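Local coordinates for protein cysteine synthase 3 (Entamoeba histolytica, PDB 6KR5) that probably makes L-cysteine from O-acetyl-L-serine and sulfide with the cofactor pyridoxal 5'-phosphate, working as a two-chain assembly, at residues N16-I21 with C94-V99; K39-I44 with E296-T301; M79-A84 with F100-N105; V107-M112 with P137-K142; A262-R267 with L331-L336. All blocks are in the same frame, centred on the assembly; numbering follows the deposited sequence.

In the fold
The five contacts are spread over the two sheets of this fold type II PLP enzyme and their helices. Contacts 1, 3 and 4 cluster around the four-stranded parallel sheet. Contact 3 pairs two of its strands, contact 4 lays a helix on one of them, and contact 1 uses the helix that connects the two. Contacts 3 and 4 share strand 104-109. Contacts 2 and 5 lie across the chain's centre from contact 3, about 19 Å apart between centres. Contacts 1, 4 and 5 are mostly buried and largely apolar, though contact 5 ends in one polar bond. Contacts 2 and 3 are partly exposed and rest on hydrogen bonds, both backbone and side-chain.

Contact 1. Residues N16-I21 with C94-V99; sequences NILETI and CQAGAV
This is an apolar contact between a short 3-10 turn and a helix, mostly buried and at the subunit interface. The turn, I17-T20, follows strand 13-14. The helix is 88-100. L18 and V99 bury the most surface. L18 CG lies anti to the carbonyl carbon (chi1 -56°), and the leucine fork straddles the helix surface. L18 CD1 meets V99 CG1 tip to tip at 3.8 Å. L18 CD2 reaches A96 CA at 4.0 Å and slides past the Q95 chain, which runs in the opposite direction. I17 crosses V99 at about a right angle, with I17 CG2 on V99 CG2 at 3.8 Å. Q95 extends from the helix with CG anti to the backbone N. I21 CD1 meets the amide end of Q95 tip to tip, 3.8 Å from Q95 NE2. The turn is held from within, since I17 O accepts from both T20 N and T20 OG1. I17 and V99 also pack on G274 and D273 of the second subunit. No hydrogen bond joins the two segments, so what joins them directly is van der Waals packing. The Q95 amide finds its polar partner elsewhere: NE2 donates to D59.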
# COMPACT_ATOMS: atom_id res chain seq x y z
N ASN B 16 16.71 5.62 1.66
CA ASN B 16 15.84 5.99 0.55
C ASN B 16 14.76 4.93 0.46
O ASN B 16 14.82 3.91 1.16
CB ASN B 16 16.61 6.10 -0.76
CG ASN B 16 17.36 4.83 -1.09
OD1 ASN B 16 16.75 3.79 -1.33
ND2 ASN B 16 18.69 4.90 -1.07
N ILE B 17 13.80 5.17 -0.42
CA ILE B 17 12.63 4.28 -0.47
C ILE B 17 13.02 2.88 -0.93
O ILE B 17 12.34 1.91 -0.57
CB ILE B 17 11.53 4.91 -1.36
CG1 ILE B 17 10.19 4.21 -1.13
CG2 ILE B 17 11.91 4.92 -2.85
CD1 ILE B 17 9.68 4.36 0.28
N LEU B 18 14.10 2.73 -1.70
CA LEU B 18 14.46 1.40 -2.17
C LEU B 18 14.84 0.49 -1.02
O LEU B 18 14.65 -0.73 -1.10
CB LEU B 18 15.60 1.48 -3.18
CG LEU B 18 15.32 2.38 -4.37
CD1 LEU B 18 16.45 2.24 -5.38
CD2 LEU B 18 14.00 2.01 -5.03
N GLU B 19 15.37 1.05 0.07
CA GLU B 19 15.77 0.24 1.21
C GLU B 19 14.58 -0.31 1.98
O GLU B 19 14.78 -1.17 2.85
CB GLU B 19 16.66 1.05 2.15
CG GLU B 19 17.98 1.42 1.49
CD GLU B 19 19.05 1.85 2.48
OE1 GLU B 19 18.73 2.27 3.60
OE2 GLU B 19 20.24 1.76 2.10
N THR B 20 13.36 0.16 1.71
CA THR B 20 12.17 -0.42 2.33
C THR B 20 11.58 -1.57 1.53
O THR B 20 10.59 -2.16 1.98
CB THR B 20 11.06 0.63 2.55
OG1 THR B 20 10.47 1.00 1.30
CG2 THR B 20 11.58 1.87 3.26
N ILE B 21 12.14 -1.89 0.37
CA ILE B 21 11.60 -2.97 -0.44
C ILE B 21 11.83 -4.30 0.25
O ILE B 21 12.90 -4.55 0.84
CB ILE B 21 12.26 -2.96 -1.83
CG1 ILE B 21 11.82 -1.72 -2.59
CG2 ILE B 21 11.91 -4.23 -2.63
CD1 ILE B 21 12.56 -1.57 -3.92
N CYS B 94 9.90 1.93 -12.64
CA CYS B 94 9.86 3.39 -12.54
C CYS B 94 10.29 3.85 -11.15
O CYS B 94 10.99 4.86 -11.02
CB CYS B 94 8.46 3.90 -12.87
SG CYS B 94 8.10 3.83 -14.64
N GLN B 95 9.90 3.11 -10.11
CA GLN B 95 10.33 3.46 -8.76
C GLN B 95 11.85 3.40 -8.64
O GLN B 95 12.50 4.35 -8.17
CB GLN B 95 9.66 2.54 -7.75
CG GLN B 95 10.18 2.73 -6.33
CD GLN B 95 9.50 1.81 -5.33
OE1 GLN B 95 8.73 2.25 -4.47
NE2 GLN B 95 9.77 0.52 -5.46
N ALA B 96 12.45 2.29 -9.10
CA ALA B 96 13.90 2.13 -8.98
C ALA B 96 14.62 3.10 -9.89
O ALA B 96 15.63 3.70 -9.49
CB ALA B 96 14.30 0.69 -9.29
N GLY B 97 14.10 3.32 -11.10
CA GLY B 97 14.76 4.25 -12.01
C GLY B 97 14.79 5.67 -11.46
O GLY B 97 15.80 6.37 -11.59
N ALA B 98 13.70 6.10 -10.82
CA ALA B 98 13.67 7.45 -10.27
C ALA B 98 14.75 7.65 -9.20
O ALA B 98 15.37 8.71 -9.12
CB ALA B 98 12.28 7.74 -9.71
N VAL B 99 14.98 6.63 -8.37
CA VAL B 99 15.94 6.80 -7.28
C VAL B 99 17.37 6.61 -7.76
O VAL B 99 18.28 7.34 -7.35
CB VAL B 99 15.58 5.85 -6.12
CG1 VAL B 99 16.59 5.98 -5.01
CG2 VAL B 99 14.17 6.16 -5.59

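Contact 2. Residues K39-I44 with E296-T301; sequences KKNTKI and ENEGKT
Hydrogen bonds come first in this contact, where a loop before strand 301-306 meets the start of strand 43-48 in the mixed sheet. K43 and T301 form a parallel bridge. K43 N donates to K300 O at 3.0 Å, nearly straight at 172° and nearly along the C=O axis. The second bond uses a side chain. T42 OG1 stands anti to the carbonyl carbon (chi1 -55°) and accepts from G299 N at 2.9 Å. A third bond stays within segment 39-44. The K43 chain bends at chi2 and chi4, so that K43 NZ turns back to N41 O at 2.9 Å, above the carbonyl plane. Each loop is a turn: type I from K39 to T42 and type II from N297 to K300. G299 takes positive phi in the second turn.

CH...O contacts support these bonds. G299 CA points its hydrogen at N41 O, 3.4 Å away. T301 CA makes a longer, less straight approach to K43 O.

Van der Waals contacts complete the outer side. The N41 amide lies against G299, with N41 ND2 3.4 Å from G299 CA. N41 OD1 also touches E298 CG, and the amide and carboxylate planes stand 80° apart. K39 CG crosses E298 CG obliquely at 3.9 Å. Their charged ends do not meet. T42 CG2 rests near K300 O, and T42 also packs on A292 and I302.

The chemistry implies a join made by backbone groups and one threonine hydroxyl, while K39 and E298 on the exposed side add apolar contact rather than a salt bridge.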
# COMPACT_ATOMS: atom_id res chain seq x y z
N LYS B 39 -8.10 -29.32 7.89
CA LYS B 39 -7.91 -29.71 9.28
C LYS B 39 -7.36 -28.55 10.10
O LYS B 39 -6.63 -27.70 9.60
CB LYS B 39 -6.95 -30.91 9.39
CG LYS B 39 -7.38 -32.15 8.62
CD LYS B 39 -8.70 -32.71 9.13
CE LYS B 39 -9.06 -34.02 8.43
NZ LYS B 39 -10.47 -34.42 8.70
N LYS B 40 -7.72 -28.54 11.39
CA LYS B 40 -7.39 -27.41 12.25
C LYS B 40 -5.90 -27.25 12.51
O LYS B 40 -5.46 -26.16 12.89
CB LYS B 40 -8.13 -27.53 13.58
N ASN B 41 -5.10 -28.30 12.33
CA ASN B 41 -3.67 -28.19 12.57
C ASN B 41 -2.89 -27.81 11.32
O ASN B 41 -1.67 -27.62 11.39
CB ASN B 41 -3.11 -29.49 13.16
CG ASN B 41 -3.27 -30.68 12.24
OD1 ASN B 41 -4.30 -30.83 11.57
ND2 ASN B 41 -2.27 -31.55 12.21
N THR B 42 -3.55 -27.68 10.17
CA THR B 42 -2.90 -27.19 8.97
C THR B 42 -2.81 -25.67 9.02
O THR B 42 -3.76 -24.99 9.42
CB THR B 42 -3.68 -27.65 7.74
OG1 THR B 42 -3.82 -29.08 7.79
CG2 THR B 42 -2.97 -27.25 6.45
N LYS B 43 -1.65 -25.12 8.64
CA LYS B 43 -1.38 -23.69 8.77
C LYS B 43 -1.26 -23.10 7.37
O LYS B 43 -0.45 -23.56 6.57
CB LYS B 43 -0.09 -23.44 9.56
CG LYS B 43 -0.11 -23.98 10.99
CD LYS B 43 0.99 -25.01 11.20
CE LYS B 43 1.16 -25.37 12.66
NZ LYS B 43 -0.04 -26.04 13.23
N ILE B 44 -2.07 -22.08 7.09
CA ILE B 44 -2.10 -21.45 5.77
C ILE B 44 -1.71 -19.99 5.96
O ILE B 44 -2.44 -19.22 6.59
CB ILE B 44 -3.46 -21.58 5.08
CG1 ILE B 44 -3.86 -23.06 4.97
CG2 ILE B 44 -3.39 -20.98 3.69
CD1 ILE B 44 -4.74 -23.55 6.07
N GLU B 296 -2.88 -35.79 2.45
CA GLU B 296 -1.46 -35.90 2.73
C GLU B 296 -0.85 -34.60 3.23
O GLU B 296 0.33 -34.60 3.62
CB GLU B 296 -0.71 -36.39 1.49
CG GLU B 296 -0.56 -35.35 0.39
CD GLU B 296 -1.72 -35.33 -0.57
OE1 GLU B 296 -2.77 -35.93 -0.25
OE2 GLU B 296 -1.58 -34.73 -1.67
N ASN B 297 -1.61 -33.51 3.25
CA ASN B 297 -1.08 -32.21 3.65
C ASN B 297 -1.52 -31.79 5.04
O ASN B 297 -1.19 -30.67 5.46
CB ASN B 297 -1.48 -31.14 2.62
CG ASN B 297 -0.72 -31.28 1.32
OD1 ASN B 297 0.36 -31.86 1.28
ND2 ASN B 297 -1.29 -30.75 0.24
N GLU B 298 -2.24 -32.64 5.77
CA GLU B 298 -2.66 -32.31 7.13
C GLU B 298 -1.46 -31.89 7.97
O GLU B 298 -0.41 -32.56 7.96
CB GLU B 298 -3.37 -33.50 7.77
CG GLU B 298 -3.74 -33.28 9.23
CD GLU B 298 -4.37 -34.51 9.86
OE1 GLU B 298 -4.93 -35.34 9.11
OE2 GLU B 298 -4.31 -34.64 11.10
N GLY B 299 -1.60 -30.77 8.68
CA GLY B 299 -0.56 -30.29 9.57
C GLY B 299 0.57 -29.54 8.91
O GLY B 299 1.47 -29.05 9.62
N LYS B 300 0.57 -29.42 7.59
CA LYS B 300 1.68 -28.77 6.91
C LYS B 300 1.55 -27.26 7.00
O LYS B 300 0.49 -26.71 7.29
CB LYS B 300 1.75 -29.21 5.45
CG LYS B 300 2.27 -30.65 5.28
CD LYS B 300 2.59 -30.99 3.83
CE LYS B 300 3.10 -32.43 3.73
NZ LYS B 300 3.47 -32.80 2.34
N THR B 301 2.68 -26.58 6.77
CA THR B 301 2.74 -25.13 6.70
C THR B 301 2.77 -24.73 5.23
O THR B 301 3.75 -25.01 4.52
CB THR B 301 3.96 -24.58 7.45
OG1 THR B 301 3.83 -24.87 8.84
CG2 THR B 301 4.04 -23.06 7.28

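Contact 3. Residues M79-A84 with F100-N105; sequences MEIIEA and FGYPVN
The tight part of this contact is a parallel strand pair, 80-84 beside 104-109. I81 bridges V104 and I82 bridges N105. I81 N donates to P103 O, and E83 N donates to N105 O, nearly along the C=O axis. I81 O is gripped twice by one residue: N105 N donates at 2.8 Å and N105 ND2 at 3.1 Å, both from above the carbonyl plane. N105 ND2 gives its other bond to E80 OE1 at 2.9 Å. That bond is nearly straight at 172° and lies in the amide plane. It uses the anti lone pair of OE1, and carboxylate and amide are nearly coplanar, 15° apart. The N105 side chain is thus fixed in rotation by two acceptors. On the face of I81 and V104, I81 CD1 packs on Y102 CB at 3.7 Å and on V104 CG2 at 3.9 Å.

The looser side lies at the start of the strands. E80 CG crosses P103 CB at 3.7 Å, with the glutamate chain extended. A water lies 2.7 Å from E80 OE1 and 3.2 Å from N105 OD1, placed to bridge the carboxylate and the amide oxygen. M79 O sits at the edge of the Y102 ring, in its plane.

The pair forms a beta-alpha-beta unit with helix 88-100. I81 faces I66 of helix 58-72, while I82 faces Y143 and L146 of helix 135-149. Strand 154-156 flanks strand 80-84 through backbone bonds from E80 and I82.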
# COMPACT_ATOMS: atom_id res chain seq x y z
N MET B 79 22.52 5.89 -20.63
CA MET B 79 21.59 4.88 -21.10
C MET B 79 20.22 5.04 -20.43
O MET B 79 20.08 5.71 -19.40
CB MET B 79 22.13 3.47 -20.82
CG MET B 79 23.36 3.13 -21.63
SD MET B 79 23.94 1.46 -21.28
CE MET B 79 22.62 0.46 -21.96
N GLU B 80 19.22 4.43 -21.05
CA GLU B 80 17.85 4.49 -20.55
C GLU B 80 17.28 3.08 -20.48
O GLU B 80 17.59 2.24 -21.32
CB GLU B 80 16.97 5.37 -21.45
CG GLU B 80 17.57 6.76 -21.65
CD GLU B 80 16.70 7.69 -22.45
OE1 GLU B 80 15.53 7.34 -22.75
OE2 GLU B 80 17.16 8.80 -22.79
N ILE B 81 16.44 2.84 -19.48
CA ILE B 81 15.76 1.56 -19.33
C ILE B 81 14.54 1.54 -20.25
O ILE B 81 13.90 2.56 -20.48
CB ILE B 81 15.36 1.37 -17.85
CG1 ILE B 81 16.61 1.37 -16.95
CG2 ILE B 81 14.57 0.08 -17.66
CD1 ILE B 81 16.42 2.09 -15.63
N ILE B 82 14.21 0.36 -20.80
CA ILE B 82 12.98 0.22 -21.57
C ILE B 82 12.34 -1.13 -21.24
O ILE B 82 13.02 -2.12 -21.00
CB ILE B 82 13.22 0.38 -23.09
CG1 ILE B 82 11.88 0.44 -23.83
CG2 ILE B 82 14.12 -0.72 -23.64
CD1 ILE B 82 12.01 0.76 -25.31
N GLU B 83 11.01 -1.14 -21.23
CA GLU B 83 10.23 -2.36 -21.07
C GLU B 83 8.88 -2.16 -21.73
O GLU B 83 8.38 -1.04 -21.82
CB GLU B 83 10.09 -2.75 -19.60
CG GLU B 83 9.30 -4.06 -19.36
CD GLU B 83 9.98 -5.27 -19.98
OE1 GLU B 83 9.89 -5.45 -21.22
OE2 GLU B 83 10.58 -6.06 -19.22
N ALA B 84 8.30 -3.26 -22.24
CA ALA B 84 6.94 -3.27 -22.76
C ALA B 84 6.07 -3.89 -21.67
O ALA B 84 6.15 -5.10 -21.42
CB ALA B 84 6.85 -4.06 -24.06
N PHE B 100 17.60 5.65 -8.66
CA PHE B 100 18.93 5.46 -9.22
C PHE B 100 19.30 6.55 -10.21
O PHE B 100 20.48 6.67 -10.57
CB PHE B 100 19.06 4.10 -9.91
CG PHE B 100 19.23 2.95 -8.96
CD1 PHE B 100 20.36 2.87 -8.16
CD2 PHE B 100 18.29 1.94 -8.90
CE1 PHE B 100 20.53 1.80 -7.28
CE2 PHE B 100 18.45 0.86 -8.02
CZ PHE B 100 19.57 0.79 -7.22
N GLY B 101 18.33 7.33 -10.69
CA GLY B 101 18.62 8.42 -11.60
C GLY B 101 18.74 8.04 -13.05
O GLY B 101 19.53 8.65 -13.78
N TYR B 102 17.98 7.04 -13.51
CA TYR B 102 18.00 6.65 -14.91
C TYR B 102 16.64 6.89 -15.55
O TYR B 102 15.61 6.63 -14.92
CB TYR B 102 18.36 5.17 -15.07
CG TYR B 102 19.83 4.91 -14.96
CD1 TYR B 102 20.43 4.76 -13.72
CD2 TYR B 102 20.63 4.83 -16.11
CE1 TYR B 102 21.78 4.52 -13.62
CE2 TYR B 102 21.98 4.60 -16.00
CZ TYR B 102 22.54 4.45 -14.76
OH TYR B 102 23.89 4.21 -14.66
N PRO B 103 16.60 7.35 -16.80
CA PRO B 103 15.31 7.44 -17.49
C PRO B 103 14.71 6.06 -17.69
O PRO B 103 15.44 5.08 -17.92
CB PRO B 103 15.66 8.11 -18.82
CG PRO B 103 16.97 8.81 -18.57
CD PRO B 103 17.70 7.93 -17.59
N VAL B 104 13.39 5.97 -17.60
CA VAL B 104 12.65 4.73 -17.82
C VAL B 104 11.63 4.97 -18.93
O VAL B 104 10.78 5.87 -18.82
CB VAL B 104 11.97 4.23 -16.54
CG1 VAL B 104 11.18 2.96 -16.82
CG2 VAL B 104 13.01 3.99 -15.44
N ASN B 105 11.70 4.17 -19.99
CA ASN B 105 10.74 4.19 -21.08
C ASN B 105 9.83 2.97 -20.97
O ASN B 105 10.32 1.84 -20.94
CB ASN B 105 11.46 4.18 -22.44
CG ASN B 105 12.41 5.35 -22.59
OD1 ASN B 105 12.00 6.45 -22.95
ND2 ASN B 105 13.69 5.10 -22.32
O HOH W 1 13.53 9.19 -22.38

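Contact 4. Residues V107-M112 with P137-K142; sequences VMPSTM and PGAIAK
V107 overlaps the backbone of helix 135-149 with one methyl. V107 CG1, anti to the backbone N (chi1 -171°), comes 3.4 Å from A139 O. V107 CG1 also touches K142 CB at 4.1 Å, so one branch lies across successive turns of the helix. The K142 chain then bends at chi2, and its end leads away from the strand.

A139 is the main helix residue in the contact. Its CB points at the strand and sits against P109, M108 and V107. A139 CB lies 3.8 Å from P109 CD. A139 CB is 4.0 Å from M108 CA. The small methyl lets the helix come close: the axes of strand 107-109 and helix 137-142 approach to 6.9 Å. They run nearly antiparallel, at 153°. The M108 side chain starts away from the helix, and only the M108 backbone meets A139. No hydrogen bond crosses the contact.

This is helix-on-sheet packing in the smaller parallel sheet, where helices cover both faces. Strand 104-109 lies between strands 80-84 and 126-130. V107 also meets Y143 and L146 of the same helix, A139 reaches S130, and K142 reaches V128 of strand 126-130, while M108 packs on Q117 and M120 of helix 114-122.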
# COMPACT_ATOMS: atom_id res chain seq x y z
N VAL B 107 6.57 1.04 -22.79
CA VAL B 107 5.76 0.93 -24.00
C VAL B 107 4.48 0.19 -23.65
O VAL B 107 4.52 -0.90 -23.09
CB VAL B 107 6.52 0.19 -25.11
CG1 VAL B 107 5.75 0.29 -26.41
CG2 VAL B 107 7.94 0.76 -25.25
N MET B 108 3.34 0.78 -24.00
CA MET B 108 2.04 0.19 -23.70
C MET B 108 1.01 0.79 -24.66
O MET B 108 1.21 1.89 -25.18
CB MET B 108 1.63 0.47 -22.25
CG MET B 108 1.69 1.94 -21.91
SD MET B 108 1.63 2.24 -20.14
CE MET B 108 0.22 1.21 -19.71
N PRO B 109 -0.11 0.09 -24.90
CA PRO B 109 -1.17 0.70 -25.71
C PRO B 109 -1.80 1.87 -24.98
O PRO B 109 -1.94 1.86 -23.75
CB PRO B 109 -2.17 -0.45 -25.90
CG PRO B 109 -1.42 -1.70 -25.54
CD PRO B 109 -0.44 -1.28 -24.49
N SER B 110 -2.20 2.90 -25.75
CA SER B 110 -2.59 4.17 -25.16
C SER B 110 -3.78 4.03 -24.21
O SER B 110 -3.91 4.82 -23.26
CB SER B 110 -2.93 5.18 -26.26
OG SER B 110 -4.21 4.93 -26.81
N THR B 111 -4.64 3.04 -24.43
CA THR B 111 -5.86 2.88 -23.65
C THR B 111 -5.72 1.89 -22.51
O THR B 111 -6.69 1.64 -21.80
CB THR B 111 -6.99 2.45 -24.58
OG1 THR B 111 -6.57 1.33 -25.37
CG2 THR B 111 -7.37 3.59 -25.51
N MET B 112 -4.53 1.33 -22.29
CA MET B 112 -4.33 0.27 -21.31
C MET B 112 -3.88 0.84 -19.97
O MET B 112 -3.00 1.70 -19.92
CB MET B 112 -3.29 -0.74 -21.80
CG MET B 112 -3.39 -2.09 -21.12
SD MET B 112 -4.90 -2.99 -21.54
CE MET B 112 -4.68 -4.51 -20.60
N PRO B 137 -0.21 -6.20 -29.40
CA PRO B 137 0.65 -6.35 -30.59
C PRO B 137 1.21 -5.03 -31.10
O PRO B 137 2.36 -4.98 -31.52
CB PRO B 137 -0.30 -7.00 -31.61
CG PRO B 137 -1.24 -7.78 -30.78
CD PRO B 137 -1.46 -6.96 -29.54
N GLY B 138 0.41 -3.96 -31.04
CA GLY B 138 0.94 -2.65 -31.39
C GLY B 138 2.03 -2.19 -30.44
O GLY B 138 2.99 -1.53 -30.86
N ALA B 139 1.91 -2.54 -29.16
CA ALA B 139 2.94 -2.16 -28.19
C ALA B 139 4.22 -2.95 -28.41
O ALA B 139 5.31 -2.39 -28.39
CB ALA B 139 2.42 -2.34 -26.77
N ILE B 140 4.10 -4.27 -28.62
CA ILE B 140 5.27 -5.08 -28.94
C ILE B 140 5.94 -4.57 -30.21
O ILE B 140 7.17 -4.45 -30.28
CB ILE B 140 4.88 -6.57 -29.07
CG1 ILE B 140 4.33 -7.11 -27.75
CG2 ILE B 140 6.08 -7.38 -29.54
CD1 ILE B 140 5.40 -7.60 -26.78
N ALA B 141 5.13 -4.23 -31.22
CA ALA B 141 5.69 -3.72 -32.47
C ALA B 141 6.44 -2.41 -32.25
O ALA B 141 7.55 -2.22 -32.78
CB ALA B 141 4.59 -3.53 -33.51
N LYS B 142 5.86 -1.50 -31.46
CA LYS B 142 6.53 -0.23 -31.19
C LYS B 142 7.79 -0.44 -30.36
O LYS B 142 8.79 0.25 -30.56
CB LYS B 142 5.57 0.72 -30.49
CG LYS B 142 6.18 2.06 -30.13
CD LYS B 142 6.58 2.84 -31.37
CE LYS B 142 7.15 4.20 -31.01
NZ LYS B 142 7.69 4.92 -32.20

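Contact 5. Residues A262-R267 with L331-L336; sequences AWKMAR and LDSLLL
Apolar packing makes up most of this contact between helices 259-273 and 327-335. L334 is the central side chain. It points at the opposite helix with CG anti to the carbonyl carbon (chi1 -70°), and its two methyls part between two neighbours. L334 CD1 lies 4.0 Å from M265 SD, where the side chains cross obliquely. L334 CD2 lies 3.5 Å from K264 CE, a close carbon pair. The K264 and L334 chains slide past each other in opposite directions. M265 has CG anti to the backbone N and bends at chi2 and chi3. The bends carry M265 CE to L331 CD2 at 4.3 Å. L331 itself starts away from the partner helix, and only its end comes back.

The motif is a roughly antiparallel helix pair. The short helix axes are 10.8 Å apart at closest approach and cross at -141°, wide spacing bridged by long side chains. M265 and L335 both pack on L289 of helix 279-292, so a third helix shares the buried side.

One polar bond closes the outer side. K264 is mostly extended, with a turn at chi3 of 70°, and this brings K264 NZ to S333 OG at 3.0 Å. S333 OG sits in the crowded position between the backbone N and the carbonyl carbon. It is also bonded to V330 O, one turn earlier in its own helix.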
# COMPACT_ATOMS: atom_id res chain seq x y z
N ALA B 262 -11.08 -17.09 -8.98
CA ALA B 262 -10.06 -16.21 -8.43
C ALA B 262 -10.68 -14.92 -7.89
O ALA B 262 -10.32 -14.45 -6.80
CB ALA B 262 -9.01 -15.90 -9.50
N TRP B 263 -11.61 -14.34 -8.65
CA TRP B 263 -12.25 -13.10 -8.21
C TRP B 263 -13.10 -13.34 -6.97
O TRP B 263 -13.06 -12.55 -6.02
CB TRP B 263 -13.12 -12.52 -9.31
CG TRP B 263 -12.40 -12.11 -10.53
CD1 TRP B 263 -11.05 -11.89 -10.67
CD2 TRP B 263 -12.99 -11.85 -11.80
NE1 TRP B 263 -10.78 -11.51 -11.97
CE2 TRP B 263 -11.95 -11.48 -12.68
CE3 TRP B 263 -14.30 -11.91 -12.28
CZ2 TRP B 263 -12.19 -11.15 -14.01
CZ3 TRP B 263 -14.54 -11.59 -13.60
CH2 TRP B 263 -13.48 -11.22 -14.45
N LYS B 264 -13.90 -14.41 -6.98
CA LYS B 264 -14.73 -14.73 -5.82
C LYS B 264 -13.87 -14.98 -4.59
O LYS B 264 -14.19 -14.51 -3.49
CB LYS B 264 -15.61 -15.94 -6.14
CG LYS B 264 -16.57 -16.29 -5.01
CD LYS B 264 -17.77 -17.09 -5.51
CE LYS B 264 -17.37 -18.48 -5.92
NZ LYS B 264 -18.50 -19.26 -6.53
N MET B 265 -12.76 -15.72 -4.75
CA MET B 265 -11.85 -15.92 -3.62
C MET B 265 -11.32 -14.60 -3.08
O MET B 265 -11.27 -14.40 -1.86
CB MET B 265 -10.68 -16.82 -4.04
CG MET B 265 -9.81 -17.22 -2.87
SD MET B 265 -10.53 -18.63 -1.96
CE MET B 265 -11.06 -17.83 -0.45
N ALA B 266 -10.92 -13.68 -3.97
CA ALA B 266 -10.39 -12.40 -3.51
C ALA B 266 -11.42 -11.63 -2.70
O ALA B 266 -11.09 -11.02 -1.68
CB ALA B 266 -9.92 -11.57 -4.71
N ARG B 267 -12.68 -11.65 -3.15
CA ARG B 267 -13.74 -10.98 -2.39
C ARG B 267 -13.94 -11.62 -1.03
O ARG B 267 -14.22 -10.93 -0.04
CB ARG B 267 -15.05 -11.00 -3.17
CG ARG B 267 -15.05 -10.07 -4.37
CD ARG B 267 -16.44 -9.93 -4.96
NE ARG B 267 -16.88 -11.14 -5.66
CZ ARG B 267 -16.64 -11.40 -6.94
NH1 ARG B 267 -15.96 -10.53 -7.68
NH2 ARG B 267 -17.11 -12.51 -7.48
N LEU B 331 -17.60 -20.54 0.67
CA LEU B 331 -16.48 -21.47 0.76
C LEU B 331 -16.86 -22.85 0.23
O LEU B 331 -16.03 -23.51 -0.40
CB LEU B 331 -15.98 -21.57 2.19
CG LEU B 331 -15.29 -20.30 2.72
CD1 LEU B 331 -14.78 -20.55 4.12
CD2 LEU B 331 -14.15 -19.88 1.81
N ASP B 332 -18.09 -23.30 0.49
CA ASP B 332 -18.54 -24.56 -0.11
C ASP B 332 -18.48 -24.50 -1.63
O ASP B 332 -18.05 -25.47 -2.27
CB ASP B 332 -19.97 -24.87 0.34
CG ASP B 332 -20.04 -25.57 1.69
OD1 ASP B 332 -18.99 -26.04 2.19
OD2 ASP B 332 -21.15 -25.66 2.25
N SER B 333 -18.89 -23.38 -2.23
CA SER B 333 -18.90 -23.27 -3.68
C SER B 333 -17.49 -23.32 -4.26
O SER B 333 -17.31 -23.72 -5.42
CB SER B 333 -19.61 -21.98 -4.10
OG SER B 333 -18.74 -20.86 -4.06
N LEU B 334 -16.50 -22.95 -3.47
CA LEU B 334 -15.11 -22.90 -3.92
C LEU B 334 -14.32 -24.14 -3.58
O LEU B 334 -13.41 -24.52 -4.35
CB LEU B 334 -14.41 -21.68 -3.30
CG LEU B 334 -14.86 -20.33 -3.83
CD1 LEU B 334 -14.34 -19.22 -2.94
CD2 LEU B 334 -14.39 -20.15 -5.26
N LEU B 335 -14.63 -24.80 -2.47
CA LEU B 335 -13.75 -25.82 -1.91
C LEU B 335 -14.29 -27.23 -1.97
O LEU B 335 -13.50 -28.18 -1.97
CB LEU B 335 -13.42 -25.48 -0.45
CG LEU B 335 -12.64 -24.19 -0.23
CD1 LEU B 335 -12.37 -23.92 1.24
CD2 LEU B 335 -11.33 -24.20 -1.03
N LEU B 336 -15.61 -27.41 -2.02
CA LEU B 336 -16.15 -28.76 -2.11
C LEU B 336 -15.74 -29.38 -3.44
O LEU B 336 -15.93 -28.77 -4.50
CB LEU B 336 -17.67 -28.75 -1.97
CG LEU B 336 -18.16 -28.44 -0.56
CD1 LEU B 336 -19.67 -28.57 -0.50
CD2 LEU B 336 -17.48 -29.33 0.47